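Local structure of putative ribose 5-phosphate isomerase (Leishmania infantum, 6FXW) at residues A[94-99]-A[127-132]; A[24-29]-A[118-123]; A[57-60]-A[64-67]; A[68-71]-A[77-80]. The protein probably interconverts ribose 5-phosphate and ribulose 5-phosphate in the pentose phosphate pathway, as a tetrameric type B isomerase of the LacAB/RpiB family. One frame throughout, in Å; residues are numbered along the deposited sequence.

Interaction 1 of 4, residues A[94-99]-A[127-132]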
loop_
_atom_site.group_PDB
_atom_site.type_symbol
_atom_site.label_atom_id
_atom_site.label_comp_id
_atom_site.label_asym_id
_atom_site.label_seq_id
_atom_site.Cartn_x
_atom_site.Cartn_y
_atom_site.Cartn_z
ATOM N N TYR A 94 -6.733 2.881 -2.666
ATOM C CA TYR A 94 -5.628 3.240 -1.802
ATOM C C TYR A 94 -4.353 3.545 -2.575
ATOM O O TYR A 94 -3.313 3.754 -1.947
ATOM C CB TYR A 94 -5.350 2.060 -0.852
ATOM C CG TYR A 94 -5.013 0.774 -1.517
ATOM C CD1 TYR A 94 -6.020 -0.080 -1.894
ATOM C CD2 TYR A 94 -3.736 0.422 -1.784
ATOM C CE1 TYR A 94 -5.708 -1.303 -2.498
ATOM C CE2 TYR A 94 -3.446 -0.772 -2.495
ATOM C CZ TYR A 94 -4.493 -1.587 -2.821
ATOM O OH TYR A 94 -4.179 -2.812 -3.458
ATOM N N ASP A 95 -4.415 3.543 -3.879
ATOM C CA ASP A 95 -3.300 3.897 -4.698
ATOM C C ASP A 95 -3.760 4.288 -6.087
ATOM O O ASP A 95 -4.955 4.308 -6.412
ATOM C CB ASP A 95 -2.269 2.743 -4.708
ATOM C CG ASP A 95 -2.647 1.707 -5.671
ATOM O OD1 ASP A 95 -3.821 1.403 -5.964
ATOM O OD2 ASP A 95 -1.688 1.178 -6.275
ATOM N N HIS A 96 -2.801 4.571 -6.963
ATOM C CA HIS A 96 -3.098 5.009 -8.327
ATOM C C HIS A 96 -3.783 3.916 -9.110
ATOM O O HIS A 96 -4.745 4.174 -9.915
ATOM C CB HIS A 96 -1.780 5.422 -8.996
ATOM C CG HIS A 96 -1.942 6.054 -10.322
ATOM N ND1 HIS A 96 -1.972 7.425 -10.481
ATOM C CD2 HIS A 96 -2.079 5.522 -11.566
ATOM C CE1 HIS A 96 -2.018 7.699 -11.787
ATOM N NE2 HIS A 96 -2.137 6.557 -12.468
ATOM N N VAL A 97 -3.311 2.676 -9.009
ATOM C CA VAL A 97 -3.852 1.655 -9.849
ATOM C C VAL A 97 -5.293 1.304 -9.471
ATOM O O VAL A 97 -6.151 1.135 -10.357
ATOM C CB VAL A 97 -2.972 0.398 -9.748
ATOM C CG1 VAL A 97 -3.692 -0.820 -10.302
ATOM C CG2 VAL A 97 -1.660 0.686 -10.467
ATOM N N THR A 98 -5.610 1.231 -8.179
ATOM C CA THR A 98 -6.973 0.999 -7.778
ATOM C C THR A 98 -7.888 2.161 -8.174
ATOM O O THR A 98 -8.987 1.945 -8.679
ATOM C CB THR A 98 -7.125 0.687 -6.281
ATOM O OG1 THR A 98 -6.437 1.674 -5.479
ATOM C CG2 THR A 98 -6.537 -0.672 -5.983
ATOM N N ALA A 99 -7.362 3.376 -8.023
ATOM C CA ALA A 99 -8.172 4.521 -8.522
ATOM C C ALA A 99 -8.472 4.441 -9.970
ATOM O O ALA A 99 -9.625 4.635 -10.424
ATOM C CB ALA A 99 -7.461 5.820 -8.211
ATOM N N ILE A 127 -7.389 10.854 -5.793
ATOM C CA ILE A 127 -8.469 11.745 -6.189
ATOM C C ILE A 127 -8.298 12.190 -7.610
ATOM O O ILE A 127 -9.262 12.095 -8.406
ATOM C CB ILE A 127 -8.582 12.884 -5.177
ATOM C CG1 ILE A 127 -9.139 12.414 -3.849
ATOM C CG2 ILE A 127 -9.498 13.986 -5.704
ATOM C CD1 ILE A 127 -9.189 13.465 -2.706
ATOM N N GLU A 128 -7.097 12.698 -7.947
ATOM C CA GLU A 128 -6.890 13.187 -9.297
ATOM C C GLU A 128 -7.094 12.095 -10.340
ATOM O O GLU A 128 -7.744 12.317 -11.334
ATOM C CB GLU A 128 -5.505 13.738 -9.418
ATOM C CG GLU A 128 -5.330 15.040 -8.704
ATOM C CD GLU A 128 -3.978 15.717 -8.757
ATOM O OE1 GLU A 128 -3.027 15.060 -9.225
ATOM O OE2 GLU A 128 -3.887 16.870 -8.214
ATOM N N THR A 129 -6.656 10.851 -10.083
ATOM C CA THR A 129 -6.820 9.745 -10.989
ATOM C C THR A 129 -8.286 9.366 -11.112
ATOM O O THR A 129 -8.794 9.158 -12.179
ATOM C CB THR A 129 -5.990 8.607 -10.493
ATOM O OG1 THR A 129 -4.610 9.069 -10.415
ATOM C CG2 THR A 129 -6.136 7.381 -11.436
ATOM N N PHE A 130 -8.970 9.230 -9.980
ATOM C CA PHE A 130 -10.401 8.839 -10.017
ATOM C C PHE A 130 -11.256 9.779 -10.805
ATOM O O PHE A 130 -12.142 9.386 -11.575
ATOM C CB PHE A 130 -10.914 8.728 -8.575
ATOM C CG PHE A 130 -12.288 8.146 -8.445
ATOM C CD1 PHE A 130 -12.491 6.785 -8.369
ATOM C CD2 PHE A 130 -13.392 8.965 -8.391
ATOM C CE1 PHE A 130 -13.704 6.221 -8.177
ATOM C CE2 PHE A 130 -14.645 8.400 -8.244
ATOM C CZ PHE A 130 -14.822 7.034 -8.182
ATOM N N LEU A 131 -10.979 11.075 -10.576
ATOM C CA LEU A 131 -11.778 12.090 -11.302
ATOM C C LEU A 131 -11.472 12.265 -12.777
ATOM O O LEU A 131 -12.298 12.891 -13.498
ATOM C CB LEU A 131 -11.619 13.450 -10.637
ATOM C CG LEU A 131 -12.164 13.582 -9.207
ATOM C CD1 LEU A 131 -11.866 14.971 -8.539
ATOM C CD2 LEU A 131 -13.654 13.198 -9.113
ATOM N N THR A 132 -10.340 11.789 -13.232
ATOM C CA THR A 132 -9.968 11.950 -14.632
ATOM C C THR A 132 -9.913 10.697 -15.443
ATOM O O THR A 132 -9.336 10.704 -16.532
ATOM C CB THR A 132 -8.634 12.665 -14.725
ATOM O OG1 THR A 132 -7.579 11.947 -14.039
ATOM C CG2 THR A 132 -8.634 14.035 -14.012
#
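T129 is the residue with most surface buried here, and its two branches do different work against A99 and H96. Its methyl CG2 lies 3.8 Å from A99 CB and also sits over the middle of the imidazole of H96. T129 CG2 stands 4.2 Å from the centroid of the H96 ring, 11° off its normal, which makes this a CH-pi contact. CG2 stands anti to the backbone N of T129, which leaves the hydroxyl beside that N (chi1 -58°). T129 OG1 lies 3.1 Å from H96 ND1, but both atoms have a hydrogen-bonded partner on D125: OD1 for the imidazole and the backbone O for the hydroxyl. D125 probably helps to position both groups. The contact joins the start of helix 96-104 to the end of helix 120-131 in a Rossmann-like alpha/beta fold, and H96 also stacks on H96 of the third subunit. The small A99 lets the helices come close: the CA atoms of A99 and F130 are 5.1 Å apart, and A99 CB is 4.1 Å from F130 N. D95 N-caps the first turn, its OD1 accepting from T98 N at 2.9 Å.

Interaction 2 of 4, residues A[24-29]-A[118-123]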
loop_
_atom_site.group_PDB
_atom_site.type_symbol
_atom_site.label_atom_id
_atom_site.label_comp_id
_atom_site.label_asym_id
_atom_site.label_seq_id
_atom_site.Cartn_x
_atom_site.Cartn_y
_atom_site.Cartn_z
ATOM N N MET A 24 -10.808 18.943 0.218
ATOM C CA MET A 24 -11.637 19.743 -0.707
ATOM C C MET A 24 -10.735 20.561 -1.591
ATOM O O MET A 24 -10.958 20.635 -2.776
ATOM C CB MET A 24 -12.543 20.713 0.028
ATOM C CG MET A 24 -13.724 20.029 0.607
ATOM S SD MET A 24 -14.619 21.170 1.660
ATOM C CE MET A 24 -15.295 22.400 0.547
ATOM N N ASP A 25 -9.669 21.090 -0.988
ATOM C CA ASP A 25 -8.691 21.854 -1.790
ATOM C C ASP A 25 -8.062 21.037 -2.879
ATOM O O ASP A 25 -7.878 21.489 -4.029
ATOM C CB ASP A 25 -7.581 22.442 -0.918
ATOM C CG ASP A 25 -8.046 23.536 0.002
ATOM O OD1 ASP A 25 -9.131 24.064 -0.192
ATOM O OD2 ASP A 25 -7.396 23.759 1.021
ATOM N N MET A 26 -7.710 19.786 -2.592
ATOM C CA MET A 26 -7.235 18.857 -3.658
ATOM C C MET A 26 -8.184 18.604 -4.790
ATOM O O MET A 26 -7.794 18.480 -5.969
ATOM C CB MET A 26 -6.834 17.490 -3.074
ATOM C CG MET A 26 -5.783 17.565 -2.058
ATOM S SD MET A 26 -5.530 15.884 -1.331
ATOM C CE MET A 26 -4.077 16.408 -0.718
ATOM N N VAL A 27 -9.472 18.425 -4.450
ATOM C CA VAL A 27 -10.456 18.212 -5.417
ATOM C C VAL A 27 -10.519 19.444 -6.350
ATOM O O VAL A 27 -10.541 19.308 -7.569
ATOM C CB VAL A 27 -11.828 17.914 -4.819
ATOM C CG1 VAL A 27 -12.861 17.777 -5.931
ATOM C CG2 VAL A 27 -11.769 16.649 -3.964
ATOM N N ASN A 28 -10.582 20.615 -5.764
ATOM C CA ASN A 28 -10.669 21.854 -6.559
ATOM C C ASN A 28 -9.404 22.013 -7.424
ATOM O O ASN A 28 -9.470 22.339 -8.621
ATOM C CB ASN A 28 -10.869 23.036 -5.600
ATOM C CG ASN A 28 -12.327 23.201 -5.188
ATOM O OD1 ASN A 28 -13.234 23.079 -6.031
ATOM N ND2 ASN A 28 -12.560 23.428 -3.909
ATOM N N ALA A 29 -8.261 21.682 -6.845
ATOM C CA ALA A 29 -6.977 21.911 -7.557
ATOM C C ALA A 29 -6.738 20.885 -8.631
ATOM O O ALA A 29 -5.832 21.043 -9.475
ATOM C CB ALA A 29 -5.857 21.910 -6.561
ATOM N N SER A 118 -4.191 6.010 4.346
ATOM C CA SER A 118 -3.510 6.625 3.179
ATOM C C SER A 118 -3.043 7.995 3.609
ATOM O O SER A 118 -3.811 8.831 4.104
ATOM C CB SER A 118 -4.465 6.778 2.034
ATOM O OG SER A 118 -4.891 5.506 1.578
ATOM N N GLY A 119 -1.753 8.315 3.336
ATOM C CA GLY A 119 -1.276 9.669 3.499
ATOM C C GLY A 119 -1.802 10.642 2.476
ATOM O O GLY A 119 -2.342 10.251 1.455
ATOM N N MET A 120 -1.659 11.921 2.794
ATOM C CA MET A 120 -2.272 12.956 1.964
ATOM C C MET A 120 -1.750 13.089 0.574
ATOM O O MET A 120 -2.535 13.354 -0.353
ATOM C CB MET A 120 -2.176 14.328 2.640
ATOM C CG MET A 120 -3.053 14.417 3.858
ATOM S SD MET A 120 -4.810 14.570 3.323
ATOM C CE MET A 120 -5.546 13.962 4.727
ATOM N N GLU A 121 -0.487 12.779 0.312
ATOM C CA GLU A 121 -0.041 12.832 -1.054
ATOM C C GLU A 121 -0.560 11.658 -1.884
ATOM O O GLU A 121 -0.794 11.768 -3.077
ATOM C CB GLU A 121 1.510 12.934 -1.171
ATOM C CG GLU A 121 1.993 14.365 -0.832
ATOM C CD GLU A 121 1.300 15.488 -1.593
ATOM O OE1 GLU A 121 1.086 15.314 -2.796
ATOM O OE2 GLU A 121 0.846 16.488 -0.944
ATOM N N VAL A 122 -0.735 10.497 -1.227
ATOM C CA VAL A 122 -1.370 9.372 -1.889
ATOM C C VAL A 122 -2.860 9.694 -2.141
ATOM O O VAL A 122 -3.356 9.412 -3.215
ATOM C CB VAL A 122 -1.174 8.079 -1.046
ATOM C CG1 VAL A 122 -2.071 6.936 -1.507
ATOM C CG2 VAL A 122 0.268 7.690 -1.108
ATOM N N ILE A 123 -3.519 10.308 -1.161
ATOM C CA ILE A 123 -4.909 10.737 -1.381
ATOM C C ILE A 123 -5.001 11.718 -2.549
ATOM O O ILE A 123 -5.918 11.580 -3.370
ATOM C CB ILE A 123 -5.478 11.325 -0.114
ATOM C CG1 ILE A 123 -5.705 10.216 0.931
ATOM C CG2 ILE A 123 -6.790 12.118 -0.317
ATOM C CD1 ILE A 123 -6.064 10.657 2.315
#
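M120 O, a backbone carbonyl oxygen of helix 120-131, is approached by two atoms of M26. The methyl CE of M26 comes to 3.4 Å from M120 O, and M26 SD lies 4.0 Å from the same oxygen. No hydrogen bond crosses between the segments, so the approach is one of a thioether end, probably weakly polarised, to a carbonyl. M26 can span the distance because its chain is stretched: chi2 is 174° and chi3 164°, so CE is carried straight out from helix 20-29. The evidence for this reach is the backbone separation, with the closest CA pair, M26 and I123, still 8.7 Å apart. Both helices belong to the alpha/beta sandwich and flank the parallel sheet; one follows the first strand, 6-12, the other the strand 110-114. The sulfur of M26 meets the branch methyl of I123, SD to CG2 being 4.1 Å, and the two side chains cross at about a right angle. M26 CE also stands 4.4 Å from M120 CB, a looser apolar contact. M26 also touches R124 of helix 120-131, whose NE forms a salt bridge with E121 OE1, while G119 and E121 make backbone hydrogen bonds with the fourth subunit.

Interaction 3 of 4, residues A[57-60]-A[64-67]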
loop_
_atom_site.group_PDB
_atom_site.type_symbol
_atom_site.label_atom_id
_atom_site.label_comp_id
_atom_site.label_asym_id
_atom_site.label_seq_id
_atom_site.Cartn_x
_atom_site.Cartn_y
_atom_site.Cartn_z
ATOM N N CYS A 57 -24.624 9.456 -1.457
ATOM C CA CYS A 57 -25.354 8.550 -2.365
ATOM C C CYS A 57 -26.619 9.240 -2.883
ATOM O O CYS A 57 -26.936 9.223 -4.048
ATOM C CB CYS A 57 -25.721 7.217 -1.697
ATOM S SG CYS A 57 -24.236 6.204 -1.468
ATOM N N GLU A 58 -27.327 9.881 -1.917
ATOM C CA GLU A 58 -28.589 10.497 -2.315
ATOM C C GLU A 58 -28.300 11.690 -3.195
ATOM O O GLU A 58 -29.058 11.909 -4.190
ATOM C CB GLU A 58 -29.403 10.923 -1.095
ATOM C CG GLU A 58 -30.338 9.824 -0.646
ATOM C CD GLU A 58 -31.412 9.379 -1.674
ATOM O OE1 GLU A 58 -31.853 8.198 -1.562
ATOM O OE2 GLU A 58 -31.824 10.188 -2.576
ATOM N N ALA A 59 -27.252 12.478 -2.969
ATOM C CA ALA A 59 -26.875 13.575 -3.898
ATOM C C ALA A 59 -26.675 13.092 -5.300
ATOM O O ALA A 59 -27.083 13.745 -6.262
ATOM C CB ALA A 59 -25.656 14.325 -3.403
ATOM N N ILE A 60 -25.973 11.978 -5.457
ATOM C CA ILE A 60 -25.759 11.421 -6.765
ATOM C C ILE A 60 -27.071 10.930 -7.396
ATOM O O ILE A 60 -27.369 11.242 -8.562
ATOM C CB ILE A 60 -24.728 10.297 -6.711
ATOM C CG1 ILE A 60 -23.363 10.883 -6.326
ATOM C CG2 ILE A 60 -24.631 9.546 -7.993
ATOM C CD1 ILE A 60 -22.335 9.869 -5.874
ATOM N N GLU A 64 -27.762 15.894 -8.003
ATOM C CA GLU A 64 -27.118 17.044 -7.474
ATOM C C GLU A 64 -25.587 16.944 -7.602
ATOM O O GLU A 64 -24.905 17.939 -7.619
ATOM C CB GLU A 64 -27.471 17.355 -6.009
ATOM C CG GLU A 64 -28.911 17.713 -5.743
ATOM C CD GLU A 64 -29.373 19.028 -6.407
ATOM O OE1 GLU A 64 -30.661 19.225 -6.485
ATOM O OE2 GLU A 64 -28.502 19.783 -6.876
ATOM N N ALA A 65 -25.053 15.718 -7.728
ATOM C CA ALA A 65 -23.641 15.524 -7.971
ATOM C C ALA A 65 -23.523 14.391 -8.976
ATOM O O ALA A 65 -24.448 13.588 -9.077
ATOM C CB ALA A 65 -22.897 15.138 -6.685
ATOM N N ASP A 66 -22.359 14.346 -9.682
ATOM C CA ASP A 66 -22.060 13.341 -10.624
ATOM C C ASP A 66 -21.266 12.229 -10.021
ATOM O O ASP A 66 -21.299 11.053 -10.539
ATOM C CB ASP A 66 -21.127 13.971 -11.721
ATOM C CG ASP A 66 -21.841 15.006 -12.528
ATOM O OD1 ASP A 66 -22.998 14.756 -12.998
ATOM O OD2 ASP A 66 -21.280 16.060 -12.617
ATOM N N THR A 67 -20.510 12.551 -9.002
ATOM C CA THR A 67 -19.512 11.594 -8.460
ATOM C C THR A 67 -19.351 11.905 -7.006
ATOM O O THR A 67 -19.680 13.025 -6.535
ATOM C CB THR A 67 -18.184 11.564 -9.275
ATOM O OG1 THR A 67 -17.213 10.702 -8.638
ATOM C CG2 THR A 67 -17.562 12.874 -9.348
HETATM O O HOH W 1 -25.822 11.777 -10.801
#
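The chain folds back tightly on itself after helix 49-61, bringing the CA atoms of A59 and E64 to 5.0 Å and those of I60 and A65 to 4.8 Å. This is the helix-to-strand return of a beta-alpha-beta crossover in the Rossmann-like sheet, leading into strand 67-72. One carbonyl oxygen takes both backbone hydrogen bonds between the segments: A59 O accepts from E64 N at 2.8 Å and from A65 N at 3.2 Å. The two donors arrive from different directions. E64 N comes nearly along the C=O axis, with a C=O...N angle of 163°, whereas A65 N stands above the carbonyl plane, 61° out of it. The bond from E64 N to A59 O is i to i+5, one residue longer than an alpha-helical bond. A further contact supports the fold-back: I60 CA points its hydrogen at A65 O over 3.4 Å, with an angle of 170° at the hydrogen. Among the side chains, A59 CB and A65 CB make an apolar contact, and I60 lies along A65 and T67. With its CG1 anti to the carbonyl carbon, I60 brings CG1 near A65 CB and sets CD1 3.8 Å from T67 C. D66 OD2 is held by the backbone N of R7, and T67 OG1, already on strand 67-72, is hydrogen-bonded to H109 O. A water bridges the two segments, donating to I60 O at 2.8 Å and to A65 O at 2.9 Å.

Interaction 4 of 4, residues A[68-71]-A[77-80]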
loop_
_atom_site.group_PDB
_atom_site.type_symbol
_atom_site.label_atom_id
_atom_site.label_comp_id
_atom_site.label_asym_id
_atom_site.label_seq_id
_atom_site.Cartn_x
_atom_site.Cartn_y
_atom_site.Cartn_z
ATOM N N GLY A 68 -18.907 10.953 -6.203
ATOM C CA GLY A 68 -18.754 11.174 -4.820
ATOM C C GLY A 68 -17.397 10.733 -4.300
ATOM O O GLY A 68 -16.742 9.866 -4.937
ATOM N N ILE A 69 -16.974 11.325 -3.207
ATOM C CA ILE A 69 -15.793 10.863 -2.459
ATOM C C ILE A 69 -16.239 10.674 -1.043
ATOM O O ILE A 69 -16.768 11.624 -0.452
ATOM C CB ILE A 69 -14.669 11.888 -2.593
ATOM C CG1 ILE A 69 -14.288 12.077 -4.074
ATOM C CG2 ILE A 69 -13.487 11.418 -1.804
ATOM C CD1 ILE A 69 -13.244 13.187 -4.307
ATOM N N LEU A 70 -15.976 9.531 -0.416
ATOM C CA LEU A 70 -16.326 9.238 0.939
ATOM C C LEU A 70 -15.057 8.874 1.722
ATOM O O LEU A 70 -14.261 8.080 1.247
ATOM C CB LEU A 70 -17.332 8.111 1.024
ATOM C CG LEU A 70 -18.732 8.455 0.541
ATOM C CD1 LEU A 70 -19.599 7.212 0.514
ATOM C CD2 LEU A 70 -19.331 9.483 1.461
ATOM N N VAL A 71 -14.892 9.487 2.876
ATOM C CA VAL A 71 -13.657 9.382 3.684
ATOM C C VAL A 71 -14.041 8.942 5.095
ATOM O O VAL A 71 -14.861 9.579 5.785
ATOM C CB VAL A 71 -12.903 10.684 3.701
ATOM C CG1 VAL A 71 -11.515 10.430 4.286
ATOM C CG2 VAL A 71 -12.818 11.384 2.406
ATOM N N GLY A 77 -15.803 1.159 5.824
ATOM C CA GLY A 77 -17.192 1.367 6.201
ATOM C C GLY A 77 -17.969 2.146 5.152
ATOM O O GLY A 77 -19.108 1.857 4.821
ATOM N N MET A 78 -17.343 3.204 4.643
ATOM C CA MET A 78 -17.919 3.956 3.539
ATOM C C MET A 78 -18.245 3.126 2.361
ATOM O O MET A 78 -19.344 3.236 1.745
ATOM C CB MET A 78 -17.008 5.140 3.163
ATOM C CG MET A 78 -16.932 6.233 4.221
ATOM S SD MET A 78 -18.562 6.923 4.574
ATOM C CE MET A 78 -18.084 8.462 5.350
ATOM N N SER A 79 -17.334 2.243 1.973
ATOM C CA SER A 79 -17.541 1.340 0.827
ATOM C C SER A 79 -18.738 0.428 1.045
ATOM O O SER A 79 -19.572 0.271 0.134
ATOM C CB SER A 79 -16.303 0.479 0.514
ATOM O OG SER A 79 -16.594 -0.707 -0.284
ATOM N N ILE A 80 -18.802 -0.143 2.227
ATOM C CA ILE A 80 -19.926 -1.041 2.512
ATOM C C ILE A 80 -21.254 -0.285 2.495
ATOM O O ILE A 80 -22.184 -0.691 1.806
ATOM C CB ILE A 80 -19.724 -1.761 3.851
ATOM C CG1 ILE A 80 -18.460 -2.672 3.769
ATOM C CG2 ILE A 80 -20.935 -2.622 4.169
ATOM C CD1 ILE A 80 -17.931 -3.087 5.091
#
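M78 CE lies over one face of the V71 carbonyl, nearly above its oxygen. M78 CE is 3.4 Å from V71 O and 4.1 Å from V71 C. The side chain gets there by bending: chi2 of M78 is -59°, which folds the thioether back over strand 67-72. The stem of M78 does the apolar work. Its CB is 3.7 Å from L70 CB, and M78 SD passes 3.9 Å from the same L70 CB and 4.1 Å from L70 CD2, so the sulfur touches both the stem and one branch methyl of L70. The two side chains cross at about a right angle, while the CA atoms of L70 and M78 are 6.1 Å apart. Strand 67-72 lies in the middle of the five-stranded parallel sheet, and helix 76-83 follows it; L70 projects from the face that helix 49-61 also covers, through A53 and V56. M78 in turn touches Y49 and A53 of that helix and C112 of strand 110-114. No hydrogen bond joins the two segments, so the contact probably rests on apolar burial and dispersion, with perhaps a weak attraction of the sulfur-bound methyl to the V71 carbonyl oxygen.

Overall arrangement
Interactions 3 and 4 meet at strand 67-72, which T67 of interaction 3 begins and interaction 4 continues; their centres are 13 Å apart, and I60 CD1 meets G68 N at 3.6 Å where they join. Interactions 1 and 2, with centres 11 Å apart, share one helix, 120-131, and their segments alternate in the order 24-29, 94-99, 118-123, 127-132. The layers meet through the sheet: I69 CD1 touches V27 CG2 of interaction 2 and I127 CG2 of interaction 1, while L70 faces helices 49-61 and 76-83. Interactions 2 and 3 do not touch, their centres being about 20 Å apart. Both faces of one Rossmann-like sheet are thus tied down, and interactions 1 and 4 both reach the second subunit.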